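Local coordinates for protein aminotransferase (Paracoccus denitrificans, PDB 4GRX) that probably transfers amino groups from amines to keto acids or related carbonyl acceptors, as a pyridoxal-phosphate-dependent class III omega-aminotransferase, at residues 151-157 with 227-233; 414-418 with 459-464. All coordinates share one frame; numbering follows the deposited sequence.

Contact 1. Residues 151-157 with 227-233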
loop_
_atom_site.group_PDB
_atom_site.type_symbol
_atom_site.label_atom_id
_atom_site.label_comp_id
_atom_site.label_asym_id
_atom_site.label_seq_id
_atom_site.Cartn_x
_atom_site.Cartn_y
_atom_site.Cartn_z
ATOM N N GLN A 151 -20.950 -6.013 16.016
ATOM C CA GLN A 151 -21.774 -5.146 15.170
ATOM C C GLN A 151 -21.228 -3.713 15.128
ATOM O O GLN A 151 -21.666 -2.893 14.310
ATOM C CB GLN A 151 -23.245 -5.208 15.604
ATOM C CG GLN A 151 -23.592 -4.409 16.857
ATOM C CD GLN A 151 -23.131 -5.042 18.165
ATOM O OE1 GLN A 151 -22.453 -6.069 18.182
ATOM N NE2 GLN A 151 -23.512 -4.429 19.274
ATOM N N LYS A 152 -20.244 -3.421 15.986
ATOM C CA LYS A 152 -19.661 -2.074 16.049
ATOM C C LYS A 152 -18.671 -1.854 14.916
ATOM O O LYS A 152 -17.448 -1.915 15.126
ATOM C CB LYS A 152 -18.995 -1.828 17.399
ATOM C CG LYS A 152 -18.789 -0.360 17.732
ATOM C CD LYS A 152 -18.499 -0.193 19.223
ATOM C CE LYS A 152 -17.961 1.193 19.553
ATOM N NZ LYS A 152 -19.032 2.211 19.717
ATOM N N ARG A 153 -19.205 -1.579 13.726
ATOM C CA ARG A 153 -18.405 -1.595 12.510
ATOM C C ARG A 153 -18.465 -0.333 11.660
ATOM O O ARG A 153 -17.533 -0.075 10.877
ATOM C CB ARG A 153 -18.804 -2.788 11.664
ATOM C CG ARG A 153 -18.487 -4.119 12.312
ATOM C CD ARG A 153 -18.913 -5.256 11.409
ATOM N NE ARG A 153 -18.129 -5.312 10.189
ATOM C CZ ARG A 153 -16.897 -5.809 10.108
ATOM N NH1 ARG A 153 -16.291 -6.294 11.187
ATOM N NH2 ARG A 153 -16.258 -5.822 8.946
ATOM N N LYS A 154 -19.541 0.447 11.795
ATOM C CA LYS A 154 -19.735 1.645 10.945
ATOM C C LYS A 154 -18.598 2.654 11.104
ATOM O O LYS A 154 -18.013 2.762 12.172
ATOM C CB LYS A 154 -21.097 2.310 11.191
ATOM C CG LYS A 154 -22.281 1.456 10.748
ATOM C CD LYS A 154 -23.585 1.873 11.410
ATOM C CE LYS A 154 -24.680 0.842 11.139
ATOM N NZ LYS A 154 -25.910 1.058 11.954
ATOM N N ILE A 155 -18.285 3.374 10.025
ATOM C CA ILE A 155 -17.186 4.345 10.002
ATOM C C ILE A 155 -17.722 5.715 9.598
ATOM O O ILE A 155 -18.306 5.871 8.511
ATOM C CB ILE A 155 -16.042 3.906 9.043
ATOM C CG1 ILE A 155 -15.389 2.592 9.493
ATOM C CG2 ILE A 155 -14.994 5.000 8.896
ATOM C CD1 ILE A 155 -14.698 2.641 10.842
ATOM N N LEU A 156 -17.507 6.706 10.469
ATOM C CA LEU A 156 -17.930 8.088 10.200
ATOM C C LEU A 156 -16.798 8.926 9.637
ATOM O O LEU A 156 -15.721 8.988 10.224
ATOM C CB LEU A 156 -18.465 8.747 11.473
ATOM C CG LEU A 156 -19.415 7.939 12.364
ATOM C CD1 LEU A 156 -19.785 8.715 13.619
ATOM C CD2 LEU A 156 -20.683 7.555 11.610
ATOM N N THR A 157 -17.051 9.553 8.485
ATOM C CA THR A 157 -16.142 10.556 7.888
ATOM C C THR A 157 -16.938 11.768 7.412
ATOM O O THR A 157 -18.138 11.859 7.682
ATOM C CB THR A 157 -15.260 9.984 6.755
ATOM O OG1 THR A 157 -16.058 9.327 5.767
ATOM C CG2 THR A 157 -14.243 8.987 7.309
ATOM N N ASP A 227 -23.577 1.425 19.382
ATOM C CA ASP A 227 -23.087 0.050 19.347
ATOM C C ASP A 227 -22.829 -0.456 17.951
ATOM O O ASP A 227 -22.301 -1.563 17.798
ATOM C CB ASP A 227 -24.052 -0.909 20.033
ATOM C CG ASP A 227 -24.080 -0.733 21.536
ATOM O OD1 ASP A 227 -23.267 0.062 22.071
ATOM O OD2 ASP A 227 -24.923 -1.389 22.188
ATOM N N THR A 228 -23.198 0.323 16.932
ATOM C CA THR A 228 -22.906 -0.067 15.549
ATOM C C THR A 228 -21.819 0.794 14.889
ATOM O O THR A 228 -21.444 0.543 13.734
ATOM C CB THR A 228 -24.171 -0.097 14.660
ATOM O OG1 THR A 228 -24.638 1.240 14.425
ATOM C CG2 THR A 228 -25.275 -0.939 15.292
ATOM N N ILE A 229 -21.297 1.786 15.628
ATOM C CA ILE A 229 -20.312 2.710 15.059
ATOM C C ILE A 229 -18.930 2.500 15.644
ATOM O O ILE A 229 -18.734 2.641 16.848
ATOM C CB ILE A 229 -20.734 4.180 15.217
ATOM C CG1 ILE A 229 -21.983 4.449 14.383
ATOM C CG2 ILE A 229 -19.609 5.106 14.781
ATOM C CD1 ILE A 229 -22.896 5.484 15.005
ATOM N N ALA A 230 -17.977 2.197 14.767
ATOM C CA ALA A 230 -16.639 1.749 15.151
ATOM C C ALA A 230 -15.625 2.875 15.277
ATOM O O ALA A 230 -14.653 2.745 16.032
ATOM C CB ALA A 230 -16.133 0.708 14.164
ATOM N N GLY A 231 -15.840 3.963 14.536
ATOM C CA GLY A 231 -14.885 5.059 14.518
ATOM C C GLY A 231 -15.319 6.312 13.774
ATOM O O GLY A 231 -16.312 6.311 13.038
ATOM N N PHE A 232 -14.548 7.383 13.990
ATOM C CA PHE A 232 -14.720 8.680 13.336
ATOM C C PHE A 232 -13.340 9.146 12.908
ATOM O O PHE A 232 -12.439 9.329 13.743
ATOM C CB PHE A 232 -15.329 9.689 14.322
ATOM C CG PHE A 232 -15.384 11.113 13.814
ATOM C CD1 PHE A 232 -14.284 11.958 13.925
ATOM C CD2 PHE A 232 -16.553 11.623 13.254
ATOM C CE1 PHE A 232 -14.340 13.275 13.467
ATOM C CE2 PHE A 232 -16.617 12.930 12.798
ATOM C CZ PHE A 232 -15.503 13.760 12.895
ATOM N N PHE A 233 -13.157 9.315 11.604
ATOM C CA PHE A 233 -11.903 9.841 11.078
ATOM C C PHE A 233 -12.105 11.269 10.610
ATOM O O PHE A 233 -13.151 11.597 10.029
ATOM C CB PHE A 233 -11.429 9.019 9.882
ATOM C CG PHE A 233 -11.018 7.624 10.217
ATOM C CD1 PHE A 233 -11.958 6.688 10.679
ATOM C CD2 PHE A 233 -9.704 7.215 10.015
ATOM C CE1 PHE A 233 -11.574 5.384 10.977
ATOM C CE2 PHE A 233 -9.319 5.917 10.307
ATOM C CZ PHE A 233 -10.248 5.001 10.783
#
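Lys154 and Thr228 are joined twice, once through the backbone and once through their side chains. Lys154 N gives a bond of 2.7 Å to Thr228 O in the carbonyl plane, while Arg153 N reaches the same oxygen from above that plane at 3.1 Å. The side chain of Lys154 runs alongside that of Thr228, extended beyond CG, and brings NZ to 2.8 Å from Thr228 OG1; a salt bridge to Glu224 is the second hold on the ammonium group. Thr228 OG1 also bonds to the carbonyls of Glu224 and Gly225. Replacing Lys154 by an alanine is likely to leave Glu224 without this countercharge and Thr228 OG1 without its partner on the neighbouring strand. The Lys152 chain, its CG placed opposite the backbone N (chi1 -160°), bends at its last torsion to bring NZ 2.9 Å from Ile229 O, and the carbonyls of Ala226 and Asp262 also receive this ammonium group. A beta bulge follows: Lys154 O takes Ala230 N at 2.7 Å and, weakly, Gly231 N. Regular parallel pairing then resumes, with Leu156 N bonded to Gly231 O at 2.9 Å and Leu156 O receiving Phe233 N. On one face Leu156 CG rests against Ile229 CG2 (3.7 Å), and Leu156 CB meets the Phe232 ring; on the other, Ile155 CG2 approaches Phe233 CD1. These are neighbouring parallel strands of the large mixed sheet of the PLP-dependent aminotransferase fold, flanked by strands 188-191 and 265-268. Helix 129-146 packs on the face bearing Ile155, and helix 250-260 packs against Phe232 on the other.

Contact 2. Residues 414-418 with 459-464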
loop_
_atom_site.group_PDB
_atom_site.type_symbol
_atom_site.label_atom_id
_atom_site.label_comp_id
_atom_site.label_asym_id
_atom_site.label_seq_id
_atom_site.Cartn_x
_atom_site.Cartn_y
_atom_site.Cartn_z
ATOM N N ARG A 414 -7.946 24.302 -17.462
ATOM C CA ARG A 414 -7.403 25.493 -18.081
ATOM C C ARG A 414 -6.372 26.140 -17.168
ATOM O O ARG A 414 -5.321 26.584 -17.638
ATOM C CB ARG A 414 -8.512 26.481 -18.411
ATOM C CG ARG A 414 -9.292 26.144 -19.666
ATOM C CD ARG A 414 -10.404 27.154 -19.847
ATOM N NE ARG A 414 -11.416 26.648 -20.755
ATOM C CZ ARG A 414 -11.653 27.124 -21.971
ATOM N NH1 ARG A 414 -10.965 28.159 -22.448
ATOM N NH2 ARG A 414 -12.606 26.564 -22.705
ATOM N N ILE A 415 -6.666 26.166 -15.870
ATOM C CA ILE A 415 -5.770 26.771 -14.904
ATOM C C ILE A 415 -4.476 25.958 -14.708
ATOM O O ILE A 415 -3.363 26.522 -14.791
ATOM C CB ILE A 415 -6.483 27.087 -13.578
ATOM C CG1 ILE A 415 -7.591 28.121 -13.824
ATOM C CG2 ILE A 415 -5.488 27.627 -12.561
ATOM C CD1 ILE A 415 -8.453 28.430 -12.617
ATOM N N ALA A 416 -4.625 24.655 -14.476
ATOM C CA ALA A 416 -3.500 23.714 -14.430
ATOM C C ALA A 416 -2.616 23.847 -15.669
ATOM O O ALA A 416 -1.433 24.207 -15.551
ATOM C CB ALA A 416 -4.003 22.284 -14.292
ATOM N N ASN A 417 -3.203 23.598 -16.843
ATOM C CA ASN A 417 -2.522 23.754 -18.134
ATOM C C ASN A 417 -1.805 25.118 -18.361
ATOM O O ASN A 417 -0.612 25.164 -18.680
ATOM C CB ASN A 417 -3.492 23.416 -19.282
ATOM C CG ASN A 417 -3.964 21.961 -19.240
ATOM O OD1 ASN A 417 -3.205 21.066 -18.879
ATOM N ND2 ASN A 417 -5.220 21.723 -19.613
ATOM N N THR A 418 -2.520 26.218 -18.170
ATOM C CA THR A 418 -1.917 27.534 -18.329
ATOM C C THR A 418 -0.762 27.759 -17.362
ATOM O O THR A 418 0.247 28.309 -17.742
ATOM C CB THR A 418 -2.961 28.652 -18.199
ATOM O OG1 THR A 418 -3.979 28.442 -19.181
ATOM C CG2 THR A 418 -2.337 30.010 -18.431
ATOM N N LYS A 459 -5.388 35.246 -17.808
ATOM C CA LYS A 459 -5.536 34.615 -19.108
ATOM C C LYS A 459 -6.807 33.767 -19.166
ATOM O O LYS A 459 -7.631 33.968 -20.054
ATOM C CB LYS A 459 -4.296 33.771 -19.416
ATOM C CG LYS A 459 -3.995 33.585 -20.885
ATOM C CD LYS A 459 -2.568 33.084 -21.045
ATOM C CE LYS A 459 -1.983 33.464 -22.398
ATOM N NZ LYS A 459 -2.818 32.931 -23.508
ATOM N N VAL A 460 -6.975 32.851 -18.208
ATOM C CA VAL A 460 -8.110 31.933 -18.197
ATOM C C VAL A 460 -9.462 32.636 -17.985
ATOM O O VAL A 460 -10.408 32.399 -18.746
ATOM C CB VAL A 460 -7.921 30.798 -17.167
ATOM C CG1 VAL A 460 -9.134 29.871 -17.141
ATOM C CG2 VAL A 460 -6.654 30.006 -17.463
ATOM N N PHE A 461 -9.560 33.509 -16.984
ATOM C CA PHE A 461 -10.821 34.213 -16.741
ATOM C C PHE A 461 -11.252 35.105 -17.904
ATOM O O PHE A 461 -12.444 35.391 -18.073
ATOM C CB PHE A 461 -10.824 34.985 -15.400
ATOM C CG PHE A 461 -10.731 34.094 -14.179
ATOM C CD1 PHE A 461 -11.332 32.834 -14.158
ATOM C CD2 PHE A 461 -10.045 34.518 -13.038
ATOM C CE1 PHE A 461 -11.238 32.013 -13.039
ATOM C CE2 PHE A 461 -9.956 33.702 -11.910
ATOM C CZ PHE A 461 -10.552 32.447 -11.914
ATOM N N ALA A 462 -10.296 35.539 -18.717
ATOM C CA ALA A 462 -10.632 36.359 -19.880
ATOM C C ALA A 462 -11.072 35.497 -21.058
ATOM O O ALA A 462 -11.869 35.938 -21.877
ATOM C CB ALA A 462 -9.471 37.258 -20.268
ATOM N N GLU A 463 -10.542 34.280 -21.143
ATOM C CA GLU A 463 -10.976 33.302 -22.151
ATOM C C GLU A 463 -12.429 32.898 -21.906
ATOM O O GLU A 463 -13.154 32.542 -22.828
ATOM C CB GLU A 463 -10.102 32.041 -22.099
ATOM C CG GLU A 463 -8.704 32.159 -22.703
ATOM C CD GLU A 463 -7.789 30.967 -22.374
ATOM O OE1 GLU A 463 -6.630 30.981 -22.849
ATOM O OE2 GLU A 463 -8.200 30.012 -21.650
ATOM N N VAL A 464 -12.844 33.011 -20.650
ATOM C CA VAL A 464 -14.017 32.332 -20.128
ATOM C C VAL A 464 -15.066 33.300 -19.525
ATOM O O VAL A 464 -15.944 32.880 -18.759
ATOM C CB VAL A 464 -13.540 31.255 -19.117
ATOM C CG1 VAL A 464 -14.603 30.883 -18.108
ATOM C CG2 VAL A 464 -13.050 30.013 -19.841
#
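Arg414 reaches across to Val460 and Glu463 of the last helical turns and to Val464 just beyond them, its extended chain (CG to NE) passing Val460 and crossing Glu463 and Val464 obliquely. Near the root of the side chain, Arg414 CB lies 3.7 Å from Val460 CG1. Farther out, Val464 CG2 sits over one face of the guanidinium, offset toward its rim, whereas Glu463 OE2 lies at the edge in the guanidinium plane. The carboxylate is turned 67° from that plane, and the resulting salt bridge, Arg414 NH1 to Glu463 OE2 at 3.4 Å, includes only a weak hydrogen bond. Arg414 NE is held instead by Leu409 O. One turn on, Thr418 and Val460 slide past each other in opposite directions, with Thr418 OG1 3.5 Å from Val460 CG2. Thr418 OG1 lies beside its own backbone N (chi1 -58°), which lets the hydroxyl bond back to Arg414 O at 2.8 Å, on the opposite face of that carbonyl from Thr418 N. The side chains of Ile415 and Val460 cross at about a right angle, CG1 against CG1. Helices 411-421 and 443-463 thus meet around one valine, and the chemistry is mainly apolar; the ionic pair at the margin is long and weakly hydrogen-bonded, consistent with a supplement to the apolar contact.

How the contacts relate
Contact 1 closes before contact 2 opens, so the two follow one another in series along the chain. Their centres are 43 Å apart, on opposite sides of the chain's centre, and their nearest atoms remain about 27 Å from each other. They share no helix, strand or sheet: 151-157 with 227-233 joins adjacent strands of the seven-stranded mixed sheet, whereas 414-418 with 459-464 pairs two helices late in the chain. Contact 1 therefore belongs to the large PLP-binding part of the fold and contact 2 to the C-terminal region, with the bound delta-amino valeric acid about 14 Å from the side chain of Ile415. The two do not touch, one lying within a sheet and the other between helices.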